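Side-chain contacts in CrRbcX-IIa (Chlamydomonas reinhardtii, PDB 5BS1), which probably acts as a Rubisco-assembly chaperone of the RbcX-II type, helping the large subunits of the enzyme assemble in this green alga: residues A5-G10 against A17-R22; L24-A29 against T61-D66; L34-G39 against A83-E88; M56-T61 against A73-K78. All blocks are in the same frame, centred on the assembly; numbering follows the deposited sequence.

Contact 1: A5-G10 against A17-R22; sequences ADSFSG and AAVALR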
loop_
_atom_site.group_PDB
_atom_site.type_symbol
_atom_site.label_atom_id
_atom_site.label_comp_id
_atom_site.label_asym_id
_atom_site.label_seq_id
_atom_site.Cartn_x
_atom_site.Cartn_y
_atom_site.Cartn_z
ATOM N N ALA A 5 1.913 0.418 9.006
ATOM C CA ALA A 5 2.284 -0.724 9.834
ATOM C C ALA A 5 3.256 -1.696 9.175
ATOM O O ALA A 5 3.686 -2.656 9.822
ATOM C CB ALA A 5 1.029 -1.485 10.245
ATOM N N ASP A 6 3.538 -1.516 7.887
ATOM C CA ASP A 6 4.476 -2.363 7.155
ATOM C C ASP A 6 5.934 -1.987 7.381
ATOM O O ASP A 6 6.258 -0.922 7.941
ATOM C CB ASP A 6 4.119 -2.425 5.648
ATOM C CG ASP A 6 3.089 -3.551 5.349
ATOM O OD1 ASP A 6 2.293 -3.932 6.232
ATOM O OD2 ASP A 6 3.105 -4.092 4.244
ATOM N N SER A 7 6.825 -2.904 6.995
ATOM C CA SER A 7 8.262 -2.754 7.233
ATOM C C SER A 7 8.510 -2.510 8.719
ATOM O O SER A 7 7.842 -3.078 9.601
ATOM C CB SER A 7 8.800 -1.621 6.357
ATOM O OG SER A 7 10.225 -1.504 6.351
ATOM N N PHE A 8 9.524 -1.717 9.003
ATOM C CA PHE A 8 9.945 -1.510 10.396
ATOM C C PHE A 8 9.634 -0.107 10.855
ATOM O O PHE A 8 9.553 0.813 10.052
ATOM C CB PHE A 8 11.428 -1.847 10.540
ATOM C CG PHE A 8 12.351 -1.021 9.675
ATOM C CD1 PHE A 8 12.741 -1.471 8.432
ATOM C CD2 PHE A 8 12.885 0.163 10.144
ATOM C CE1 PHE A 8 13.607 -0.743 7.662
ATOM C CE2 PHE A 8 13.742 0.912 9.364
ATOM C CZ PHE A 8 14.106 0.463 8.115
ATOM N N SER A 9 9.429 0.051 12.183
ATOM C CA SER A 9 9.329 1.369 12.762
ATOM C C SER A 9 10.662 2.098 12.556
ATOM O O SER A 9 11.714 1.615 12.982
ATOM C CB SER A 9 8.996 1.314 14.268
ATOM O OG SER A 9 8.902 2.611 14.815
ATOM N N GLY A 10 10.608 3.247 11.897
ATOM C CA GLY A 10 11.797 3.956 11.461
ATOM C C GLY A 10 12.030 3.966 9.947
ATOM O O GLY A 10 12.887 4.690 9.433
ATOM N N ALA A 17 5.767 1.644 1.813
ATOM C CA ALA A 17 4.950 1.411 0.634
ATOM C C ALA A 17 5.541 0.291 -0.212
ATOM O O ALA A 17 4.801 -0.562 -0.686
ATOM C CB ALA A 17 4.789 2.686 -0.166
ATOM N N ALA A 18 6.852 0.285 -0.374
ATOM C CA ALA A 18 7.530 -0.758 -1.190
ATOM C C ALA A 18 7.288 -2.136 -0.595
ATOM O O ALA A 18 6.948 -3.069 -1.306
ATOM C CB ALA A 18 9.015 -0.449 -1.309
ATOM N N VAL A 19 7.439 -2.261 0.710
ATOM C CA VAL A 19 7.234 -3.573 1.377
ATOM C C VAL A 19 5.772 -4.009 1.317
ATOM O O VAL A 19 5.455 -5.165 1.068
ATOM C CB VAL A 19 7.797 -3.549 2.808
ATOM C CG1 VAL A 19 7.493 -4.845 3.512
ATOM C CG2 VAL A 19 9.299 -3.306 2.731
ATOM N N ALA A 20 4.864 -3.052 1.493
ATOM C CA ALA A 20 3.436 -3.329 1.364
ATOM C C ALA A 20 3.114 -3.802 -0.053
ATOM O O ALA A 20 2.333 -4.741 -0.249
ATOM C CB ALA A 20 2.639 -2.091 1.695
ATOM N N LEU A 21 3.702 -3.153 -1.045
ATOM C CA LEU A 21 3.496 -3.559 -2.456
ATOM C C LEU A 21 4.035 -4.969 -2.682
ATOM O O LEU A 21 3.397 -5.778 -3.358
ATOM C CB LEU A 21 4.154 -2.599 -3.445
ATOM C CG LEU A 21 3.460 -1.253 -3.626
ATOM C CD1 LEU A 21 4.368 -0.326 -4.375
ATOM C CD2 LEU A 21 2.116 -1.388 -4.311
ATOM N N ARG A 22 5.183 -5.285 -2.090
ATOM C CA ARG A 22 5.742 -6.623 -2.235
ATOM C C ARG A 22 4.775 -7.667 -1.728
ATOM O O ARG A 22 4.611 -8.728 -2.347
ATOM C CB ARG A 22 7.104 -6.713 -1.512
ATOM C CG ARG A 22 8.215 -5.950 -2.261
ATOM C CD ARG A 22 9.615 -6.458 -1.964
ATOM N NE ARG A 22 9.597 -7.870 -2.276
ATOM C CZ ARG A 22 9.882 -8.877 -1.464
ATOM N NH1 ARG A 22 9.603 -10.108 -1.888
ATOM N NH2 ARG A 22 10.492 -8.686 -0.292
#
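Asp6 and Ser7 lay two short side chains side by side against one face of the helix segment 17-22, meeting Ala20 and Val19 respectively. The carboxylate of Asp6 is swung over the helix by a chi1 of -87°, and one oxygen does the touching: OD2 sits 3.0 Å from Ala20 CA and 3.3 Å from Ala20 CB, a tight approach for an oxygen against carbon. The same Asp6 OD2 lies 3.4 Å from Ala20 N, but the angle is too poor for a hydrogen bond, which is understandable because that N-H is directed along the helix. Ser7 meets Val19 through carbon instead. Its CB stands 4.0 Å from Val19 CG2, while OG, anti to the backbone N (chi1 -171°), runs past the same methyl at 4.1 Å. Val19 spreads its two branches over Ser7, with CG1 reaching the backbone at 4.0 Å from Ser7 N. This is therefore a van der Waals contact, in which a loop carboxylate and serine rest on Ala20 CA and CB and on the Val19 methyls. Ser7 has a positive phi of 55° within an irregular loop. Ala18 and Arg22 on the same helix pack on Met105 and Ala113 of the second subunit. The arrangement is that of an irregular N-terminal arm folded back along the first helix of an all-helical RbcX subunit.

Contact 2: L24-A29 against T61-D66; sequences LFTFVA and TPMKGD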
loop_
_atom_site.group_PDB
_atom_site.type_symbol
_atom_site.label_atom_id
_atom_site.label_comp_id
_atom_site.label_asym_id
_atom_site.label_seq_id
_atom_site.Cartn_x
_atom_site.Cartn_y
_atom_site.Cartn_z
ATOM N N LEU A 24 1.493 -7.275 -1.456
ATOM C CA LEU A 24 0.393 -7.263 -2.428
ATOM C C LEU A 24 0.715 -8.124 -3.657
ATOM O O LEU A 24 -0.112 -8.911 -4.126
ATOM C CB LEU A 24 0.065 -5.830 -2.842
ATOM C CG LEU A 24 -1.002 -5.676 -3.926
ATOM C CD1 LEU A 24 -2.348 -6.199 -3.460
ATOM C CD2 LEU A 24 -1.117 -4.246 -4.422
ATOM N N PHE A 25 1.921 -8.000 -4.191
ATOM C CA PHE A 25 2.328 -8.724 -5.380
ATOM C C PHE A 25 2.382 -10.219 -5.122
ATOM O O PHE A 25 2.034 -11.020 -5.987
ATOM C CB PHE A 25 3.653 -8.196 -5.934
ATOM C CG PHE A 25 3.648 -6.717 -6.322
ATOM C CD1 PHE A 25 2.474 -6.000 -6.572
ATOM C CD2 PHE A 25 4.852 -6.077 -6.499
ATOM C CE1 PHE A 25 2.517 -4.652 -6.936
ATOM C CE2 PHE A 25 4.895 -4.737 -6.847
ATOM C CZ PHE A 25 3.730 -4.032 -7.090
ATOM N N THR A 26 2.804 -10.602 -3.921
ATOM C CA THR A 26 2.810 -11.995 -3.551
ATOM C C THR A 26 1.402 -12.548 -3.539
ATOM O O THR A 26 1.156 -13.649 -4.030
ATOM C CB THR A 26 3.499 -12.198 -2.176
ATOM O OG1 THR A 26 4.847 -11.677 -2.254
ATOM C CG2 THR A 26 3.549 -13.670 -1.794
ATOM N N PHE A 27 0.463 -11.785 -2.973
ATOM C CA PHE A 27 -0.958 -12.165 -2.922
ATOM C C PHE A 27 -1.563 -12.238 -4.316
ATOM O O PHE A 27 -2.293 -13.186 -4.642
ATOM C CB PHE A 27 -1.706 -11.144 -2.059
ATOM C CG PHE A 27 -3.183 -11.374 -1.990
ATOM C CD1 PHE A 27 -3.702 -12.266 -1.079
ATOM C CD2 PHE A 27 -4.044 -10.713 -2.854
ATOM C CE1 PHE A 27 -5.078 -12.474 -1.020
ATOM C CE2 PHE A 27 -5.407 -10.915 -2.798
ATOM C CZ PHE A 27 -5.916 -11.794 -1.880
ATOM N N VAL A 28 -1.253 -11.251 -5.146
ATOM C CA VAL A 28 -1.702 -11.260 -6.541
ATOM C C VAL A 28 -1.215 -12.527 -7.243
ATOM O O VAL A 28 -1.996 -13.198 -7.947
ATOM C CB VAL A 28 -1.250 -9.998 -7.307
ATOM C CG1 VAL A 28 -1.430 -10.174 -8.815
ATOM C CG2 VAL A 28 -2.044 -8.807 -6.818
ATOM N N ALA A 29 0.065 -12.830 -7.085
ATOM C CA ALA A 29 0.663 -14.022 -7.687
ATOM C C ALA A 29 -0.083 -15.278 -7.241
ATOM O O ALA A 29 -0.334 -16.183 -8.046
ATOM C CB ALA A 29 2.151 -14.147 -7.360
ATOM N N THR A 61 -3.526 -18.912 5.371
ATOM C CA THR A 61 -2.603 -18.272 6.337
ATOM C C THR A 61 -2.061 -16.882 5.922
ATOM O O THR A 61 -1.798 -16.616 4.763
ATOM C CB THR A 61 -1.387 -19.165 6.614
ATOM O OG1 THR A 61 -0.455 -19.008 5.547
ATOM C CG2 THR A 61 -1.798 -20.621 6.751
ATOM N N PRO A 62 -1.850 -15.986 6.904
ATOM C CA PRO A 62 -1.394 -14.642 6.605
ATOM C C PRO A 62 0.053 -14.577 6.157
ATOM O O PRO A 62 0.885 -15.346 6.615
ATOM C CB PRO A 62 -1.494 -13.910 7.953
ATOM C CG PRO A 62 -1.597 -14.964 8.993
ATOM C CD PRO A 62 -2.108 -16.206 8.338
HETATM N N MSE A 63 0.321 -13.649 5.261
HETATM C CA MSE A 63 1.674 -13.186 5.008
HETATM C C MSE A 63 1.815 -11.859 5.674
HETATM O O MSE A 63 1.658 -10.805 5.052
HETATM C CB MSE A 63 1.902 -13.111 3.504
HETATM C CG MSE A 63 0.915 -12.207 2.789
HETATM SE SE MSE A 63 1.272 -12.468 0.905
HETATM C CE MSE A 63 0.031 -13.863 0.276
ATOM N N LYS A 64 2.107 -11.899 6.966
ATOM C CA LYS A 64 2.230 -10.678 7.738
ATOM C C LYS A 64 3.245 -9.775 7.056
ATOM O O LYS A 64 2.885 -8.828 6.331
ATOM C CB LYS A 64 2.643 -10.987 9.186
ATOM N N GLY A 65 4.510 -10.134 7.221
ATOM C CA GLY A 65 5.595 -9.241 6.974
ATOM C C GLY A 65 6.566 -9.676 5.926
ATOM O O GLY A 65 6.419 -10.694 5.227
ATOM N N ASP A 66 7.605 -8.868 5.878
ATOM C CA ASP A 66 8.665 -9.041 4.977
ATOM C C ASP A 66 8.142 -9.236 3.579
ATOM O O ASP A 66 8.651 -10.086 2.909
ATOM C CB ASP A 66 9.526 -10.231 5.417
#
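Met63, deposited as selenomethionine, is the loop side chain that reaches helix segment 24-29, and it touches Thr26 and Phe27 with different atoms. The selenium rests on the threonine, Met63 SE standing 3.7 Å from Thr26 CG2 and 3.8 Å from Thr26 CB. The terminal methyl goes further, to the helix backbone, with Met63 CE 3.8 Å from Phe27 CA and 3.9 Å from Phe27 N. Met63 CE also approaches Phe27 CB at 4.0 Å, and relative to the aromatic ring it lies at the edge, near the ring plane, so this is not a Met-aromatic stack over a face. Thr26 and Met63 run past each other in opposite directions, which brings SE alongside the methyl branch.

Torsions account for this reach. Met63 CG is placed between the backbone N and the carbonyl carbon (chi1 58°), the chain then extends, and a bend at chi3 (94°) turns CE along the helix surface. On the other partner, CG2 of Thr26 is anti to the backbone N, while OG1 is occupied elsewhere, in hydrogen bonds with Arg22 O, Gly67 O and Arg90 NH1. These polar partners probably help fix the rotation of the threonine and with it the methyl that meets selenium.

Farther out, Trp71 of helix 69-78 packs on both Thr26 and Met63, and Met72 adds to the cover of Thr26. The contact thus ties the connection between helices 46-59 and 69-78 to the middle of helix 13-38, whose neighbouring residues Phe25 and Ala29 lean on helix 80-96.

Contact 3: L34-G39 against A83-E88; sequences LEQLQG and ALRLME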
loop_
_atom_site.group_PDB
_atom_site.type_symbol
_atom_site.label_atom_id
_atom_site.label_comp_id
_atom_site.label_asym_id
_atom_site.label_seq_id
_atom_site.Cartn_x
_atom_site.Cartn_y
_atom_site.Cartn_z
ATOM N N LEU A 34 -3.521 -19.823 -8.346
ATOM C CA LEU A 34 -4.676 -20.641 -7.962
ATOM C C LEU A 34 -5.639 -20.789 -9.136
ATOM O O LEU A 34 -6.159 -21.885 -9.380
ATOM C CB LEU A 34 -5.405 -20.066 -6.759
ATOM C CG LEU A 34 -6.492 -20.944 -6.115
ATOM C CD1 LEU A 34 -5.929 -22.251 -5.589
ATOM C CD2 LEU A 34 -7.127 -20.169 -4.977
ATOM N N GLU A 35 -5.888 -19.707 -9.858
ATOM C CA GLU A 35 -6.812 -19.732 -10.987
ATOM C C GLU A 35 -6.274 -20.653 -12.071
ATOM O O GLU A 35 -7.028 -21.423 -12.691
ATOM C CB GLU A 35 -7.005 -18.310 -11.530
ATOM C CG GLU A 35 -7.975 -18.162 -12.692
ATOM C CD GLU A 35 -8.215 -16.701 -13.082
ATOM O OE1 GLU A 35 -7.542 -16.187 -13.991
ATOM O OE2 GLU A 35 -9.075 -16.032 -12.465
ATOM N N GLN A 36 -4.972 -20.569 -12.305
ATOM C CA GLN A 36 -4.320 -21.399 -13.311
ATOM C C GLN A 36 -4.406 -22.874 -12.978
ATOM O O GLN A 36 -4.530 -23.697 -13.883
ATOM C CB GLN A 36 -2.873 -20.954 -13.489
ATOM C CG GLN A 36 -2.797 -19.624 -14.218
ATOM C CD GLN A 36 -1.390 -19.067 -14.288
ATOM O OE1 GLN A 36 -0.484 -19.530 -13.602
ATOM N NE2 GLN A 36 -1.205 -18.048 -15.124
ATOM N N LEU A 37 -4.336 -23.209 -11.693
ATOM C CA LEU A 37 -4.356 -24.600 -11.257
ATOM C C LEU A 37 -5.730 -25.229 -11.351
ATOM O O LEU A 37 -5.843 -26.453 -11.312
ATOM C CB LEU A 37 -3.820 -24.738 -9.828
ATOM C CG LEU A 37 -2.325 -24.500 -9.684
ATOM C CD1 LEU A 37 -1.914 -24.368 -8.236
ATOM C CD2 LEU A 37 -1.534 -25.618 -10.342
ATOM N N GLN A 38 -6.761 -24.407 -11.426
ATOM C CA GLN A 38 -8.116 -24.919 -11.622
ATOM C C GLN A 38 -8.548 -24.911 -13.100
ATOM O O GLN A 38 -9.435 -25.664 -13.496
ATOM C CB GLN A 38 -9.068 -24.091 -10.789
ATOM C CG GLN A 38 -8.798 -24.248 -9.328
ATOM C CD GLN A 38 -9.720 -23.392 -8.512
ATOM O OE1 GLN A 38 -9.398 -22.249 -8.178
ATOM N NE2 GLN A 38 -10.897 -23.924 -8.216
ATOM N N GLY A 39 -7.950 -24.038 -13.907
ATOM C CA GLY A 39 -8.269 -23.946 -15.339
ATOM C C GLY A 39 -7.643 -22.742 -16.038
ATOM O O GLY A 39 -6.430 -22.495 -15.970
ATOM N N ALA A 83 6.348 -23.015 -4.866
ATOM C CA ALA A 83 7.075 -21.795 -4.501
ATOM C C ALA A 83 7.807 -21.192 -5.688
ATOM O O ALA A 83 7.722 -19.972 -5.896
ATOM C CB ALA A 83 8.036 -22.038 -3.365
ATOM N N LEU A 84 8.472 -22.015 -6.506
ATOM C CA LEU A 84 9.136 -21.489 -7.701
ATOM C C LEU A 84 8.161 -20.776 -8.617
ATOM O O LEU A 84 8.461 -19.717 -9.156
ATOM C CB LEU A 84 9.870 -22.567 -8.478
ATOM C CG LEU A 84 11.091 -23.217 -7.843
ATOM C CD1 LEU A 84 11.678 -24.213 -8.824
ATOM C CD2 LEU A 84 12.140 -22.229 -7.405
ATOM N N ARG A 85 6.977 -21.360 -8.816
ATOM C CA ARG A 85 5.992 -20.745 -9.666
ATOM C C ARG A 85 5.466 -19.413 -9.099
ATOM O O ARG A 85 5.334 -18.444 -9.835
ATOM C CB ARG A 85 4.821 -21.705 -9.904
ATOM C CG ARG A 85 3.723 -21.135 -10.776
ATOM C CD ARG A 85 4.188 -20.817 -12.178
ATOM N NE ARG A 85 3.085 -20.298 -12.984
ATOM C CZ ARG A 85 3.215 -19.442 -13.985
ATOM N NH1 ARG A 85 4.417 -19.019 -14.362
ATOM N NH2 ARG A 85 2.142 -18.987 -14.619
ATOM N N LEU A 86 5.185 -19.389 -7.809
ATOM C CA LEU A 86 4.685 -18.172 -7.152
ATOM C C LEU A 86 5.755 -17.079 -7.241
ATOM O O LEU A 86 5.423 -15.925 -7.464
ATOM C CB LEU A 86 4.344 -18.452 -5.710
ATOM C CG LEU A 86 3.105 -19.310 -5.472
ATOM C CD1 LEU A 86 3.085 -19.829 -4.044
ATOM C CD2 LEU A 86 1.838 -18.530 -5.802
HETATM N N MSE A 87 7.015 -17.462 -7.041
HETATM C CA MSE A 87 8.153 -16.513 -7.154
HETATM C C MSE A 87 8.264 -15.940 -8.541
HETATM O O MSE A 87 8.455 -14.747 -8.700
HETATM C CB MSE A 87 9.453 -17.203 -6.750
HETATM C CG MSE A 87 9.482 -17.201 -5.238
HETATM SE SE MSE A 87 11.173 -17.752 -4.398
HETATM C CE MSE A 87 10.578 -19.537 -4.784
ATOM N N GLU A 88 8.136 -16.790 -9.562
ATOM C CA GLU A 88 8.209 -16.368 -10.952
ATOM C C GLU A 88 7.105 -15.336 -11.232
ATOM O O GLU A 88 7.339 -14.313 -11.874
ATOM C CB GLU A 88 8.071 -17.612 -11.864
ATOM C CG GLU A 88 7.880 -17.382 -13.356
ATOM C CD GLU A 88 7.848 -18.702 -14.154
ATOM O OE1 GLU A 88 7.196 -19.696 -13.730
ATOM O OE2 GLU A 88 8.498 -18.766 -15.218
HETATM O O HOH W 1 0.508 -21.651 -12.557
HETATM O O HOH W 2 1.159 -16.049 -15.489
#
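Gln36 sends CG out beside its backbone N and continues in an extended chain, whereas Arg85 starts with CG anti to its own N and then bends at chi2 (63°); the two chains consequently cross at about a right angle where their polar ends meet. This is a solvent-side bridge between helices in the all-helical RbcX fold, joining the C-terminal end of helix 13-38 to helix 80-96. Its centre is one direct bond: Arg85 NH2 donates to Gln36 OE1 over 2.9 Å, nearly straight at 168°. The acceptor lies close to the guanidinium plane, and amide and guanidinium planes are only 12° apart, so the groups meet edge to edge and do not stack. The donor is somewhat tilted from the amide's carbonyl plane.

A second hold on the guanidinium comes from its own helix. Arg85 NH1 forms a salt bridge with Glu88 OE1, 2.9 Å away and again near the guanidinium plane, although the carboxylate oxygen is met from above its own plane. With NH1 and NH2 both engaged, the rotation of the flat group is well defined, and the nearby carboxylate probably offsets its charge. Water supplements the direct bond on either flank of it. Water 1 donates to Gln36 OE1 at 2.6 Å and accepts from Arg85 NE at 2.9 Å. Water 2 accepts from Gln36 NE2 at 3.1 Å and, weakly, from Arg85 NH2 at 3.2 Å.

Contact 4: M56-T61 against A73-K78; sequences MDFLGT and AAVMRK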
loop_
_atom_site.group_PDB
_atom_site.type_symbol
_atom_site.label_atom_id
_atom_site.label_comp_id
_atom_site.label_asym_id
_atom_site.label_seq_id
_atom_site.Cartn_x
_atom_site.Cartn_y
_atom_site.Cartn_z
HETATM N N MSE A 56 -4.256 -23.931 -1.680
HETATM C CA MSE A 56 -5.501 -23.688 -0.942
HETATM C C MSE A 56 -5.174 -23.592 0.559
HETATM O O MSE A 56 -5.689 -22.708 1.232
HETATM C CB MSE A 56 -6.509 -24.809 -1.235
HETATM C CG MSE A 56 -7.148 -24.848 -2.618
HETATM SE SE MSE A 56 -8.481 -23.459 -2.941
HETATM C CE MSE A 56 -9.946 -24.396 -1.988
ATOM N N ASP A 57 -4.345 -24.491 1.092
ATOM C CA ASP A 57 -3.935 -24.456 2.515
ATOM C C ASP A 57 -3.242 -23.150 2.870
ATOM O O ASP A 57 -3.601 -22.504 3.853
ATOM C CB ASP A 57 -2.972 -25.581 2.865
ATOM C CG ASP A 57 -3.646 -26.923 3.015
ATOM O OD1 ASP A 57 -4.867 -26.957 3.216
ATOM O OD2 ASP A 57 -2.931 -27.946 2.948
ATOM N N PHE A 58 -2.260 -22.761 2.062
ATOM C CA PHE A 58 -1.444 -21.600 2.383
ATOM C C PHE A 58 -2.174 -20.291 2.227
ATOM O O PHE A 58 -1.882 -19.344 2.959
ATOM C CB PHE A 58 -0.130 -21.590 1.588
ATOM C CG PHE A 58 0.914 -22.472 2.183
ATOM C CD1 PHE A 58 1.534 -22.126 3.372
ATOM C CD2 PHE A 58 1.256 -23.673 1.587
ATOM C CE1 PHE A 58 2.473 -22.952 3.947
ATOM C CE2 PHE A 58 2.202 -24.496 2.152
ATOM C CZ PHE A 58 2.814 -24.137 3.338
ATOM N N LEU A 59 -3.158 -20.228 1.335
ATOM C CA LEU A 59 -4.022 -19.057 1.289
ATOM C C LEU A 59 -4.914 -18.906 2.517
ATOM O O LEU A 59 -5.436 -17.827 2.778
ATOM C CB LEU A 59 -4.846 -19.032 0.019
ATOM C CG LEU A 59 -3.993 -18.649 -1.181
ATOM C CD1 LEU A 59 -4.799 -18.831 -2.444
ATOM C CD2 LEU A 59 -3.479 -17.220 -1.066
ATOM N N GLY A 60 -5.052 -19.971 3.297
ATOM C CA GLY A 60 -5.660 -19.878 4.623
ATOM C C GLY A 60 -4.783 -19.240 5.695
ATOM O O GLY A 60 -5.244 -19.066 6.822
ATOM N N THR A 61 -3.526 -18.912 5.371
ATOM C CA THR A 61 -2.603 -18.272 6.337
ATOM C C THR A 61 -2.061 -16.882 5.922
ATOM O O THR A 61 -1.798 -16.616 4.763
ATOM C CB THR A 61 -1.387 -19.165 6.614
ATOM O OG1 THR A 61 -0.455 -19.008 5.547
ATOM C CG2 THR A 61 -1.798 -20.621 6.751
ATOM N N ALA A 73 8.716 -18.737 2.194
ATOM C CA ALA A 73 9.637 -19.738 2.705
ATOM C C ALA A 73 8.874 -20.950 3.230
ATOM O O ALA A 73 9.299 -22.069 3.025
ATOM C CB ALA A 73 10.472 -19.140 3.818
ATOM N N ALA A 74 7.738 -20.679 3.854
ATOM C CA ALA A 74 6.839 -21.754 4.334
ATOM C C ALA A 74 6.275 -22.565 3.184
ATOM O O ALA A 74 6.220 -23.798 3.248
ATOM C CB ALA A 74 5.736 -21.177 5.183
ATOM N N VAL A 75 5.841 -21.900 2.128
ATOM C CA VAL A 75 5.383 -22.609 0.954
ATOM C C VAL A 75 6.508 -23.486 0.380
ATOM O O VAL A 75 6.290 -24.645 0.045
ATOM C CB VAL A 75 4.845 -21.664 -0.148
ATOM C CG1 VAL A 75 4.434 -22.436 -1.375
ATOM C CG2 VAL A 75 3.665 -20.848 0.354
HETATM N N MSE A 76 7.705 -22.930 0.257
HETATM C CA MSE A 76 8.829 -23.663 -0.318
HETATM C C MSE A 76 9.159 -24.896 0.501
HETATM O O MSE A 76 9.505 -25.913 -0.086
HETATM C CB MSE A 76 10.050 -22.759 -0.512
HETATM C CG MSE A 76 11.154 -23.446 -1.345
HETATM SE SE MSE A 76 12.519 -22.076 -1.751
HETATM C CE MSE A 76 13.220 -21.813 0.062
ATOM N N ARG A 77 9.037 -24.821 1.817
ATOM C CA ARG A 77 9.289 -26.006 2.666
ATOM C C ARG A 77 8.332 -27.133 2.374
ATOM O O ARG A 77 8.694 -28.299 2.485
ATOM C CB ARG A 77 9.220 -25.676 4.148
ATOM C CG ARG A 77 10.555 -25.203 4.676
ATOM C CD ARG A 77 10.594 -25.067 6.169
ATOM N NE ARG A 77 10.371 -23.666 6.485
ATOM C CZ ARG A 77 9.268 -23.092 6.948
ATOM N NH1 ARG A 77 9.306 -21.783 7.147
ATOM N NH2 ARG A 77 8.170 -23.776 7.234
ATOM N N LYS A 78 7.109 -26.797 1.990
ATOM C CA LYS A 78 6.079 -27.803 1.717
ATOM C C LYS A 78 6.070 -28.261 0.277
ATOM O O LYS A 78 5.808 -29.425 -0.020
ATOM C CB LYS A 78 4.699 -27.219 2.063
ATOM C CG LYS A 78 3.526 -28.150 1.808
ATOM C CD LYS A 78 3.635 -29.373 2.712
ATOM C CE LYS A 78 2.594 -30.436 2.431
ATOM N NZ LYS A 78 1.256 -30.009 2.904
#
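Phe58 presents its ring to three residues of helix segment 73-78: Val75 over a face, Lys78 at the edge, and Ala74 obliquely beyond the CE1-CZ end, on the same side of the ring plane as Val75. In the all-helical RbcX fold this is a helix-helix contact, with the last turns of helix 46-59 set against helix 69-78. The face contact is a CH-pi interaction, Val75 CG2 lying 3.9 Å from the centroid of the Phe58 ring and 19° off its normal. The methyl is displaced toward the inner rim, as its nearest ring atom shows: Val75 CG2 is 3.7 Å from Phe58 CG. It is the branch anti to the carbonyl carbon of Val75 that is used, the other branch being left to face helix 80-96, where Leu86 packs on the residue.

Lys78 comes in the plane of the ring, its CB 3.7 Å from Phe58 CE2, so the aliphatic base of the lysine borders the aromatic edge. Beyond it the chain bends at chi2 and chi4, and Lys78 NZ ends 4.7 Å from Asp57 OD2, opposite charges near but not in contact; a long, weak ion pair links NZ to Asp54. Toward the outer end of the ring, Ala74 CB meets Phe58 CE1 at 3.9 Å, and Ala74 O approaches Phe58 CZ at 3.4 Å. Phe58's backbone is also fixed, since Trp71 NE1 and Thr61 N both donate to its carbonyl. Thr61 OG1 adds a further bond to Phe58 O, 3.0 Å long, in the carbonyl plane and on a lone pair.

Contacts 1, 2 and 3 follow helix 13-38 along its length, pairing it in turn with the N-terminal arm, the loop 61-66 and helix 80-96; contact 4 joins helices 46-59 and 69-78 instead. Contact 2 is nearest the chain's centre, about 5 Å between centres, and is mostly apolar. Contact 4, also partly buried, relies on an aromatic ring. Contact 3 lies at the surface, where one direct bond and two bridging waters cross, with a salt bridge inside helix 80-96 beside them. Contact 1 is partly buried, a carboxylate and a serine lying on buried Val19 and Ala20. Contacts 3 and 4 touch through Leu34 with Leu59 and Leu86 with Val75, and contacts 2 and 4 share Thr61.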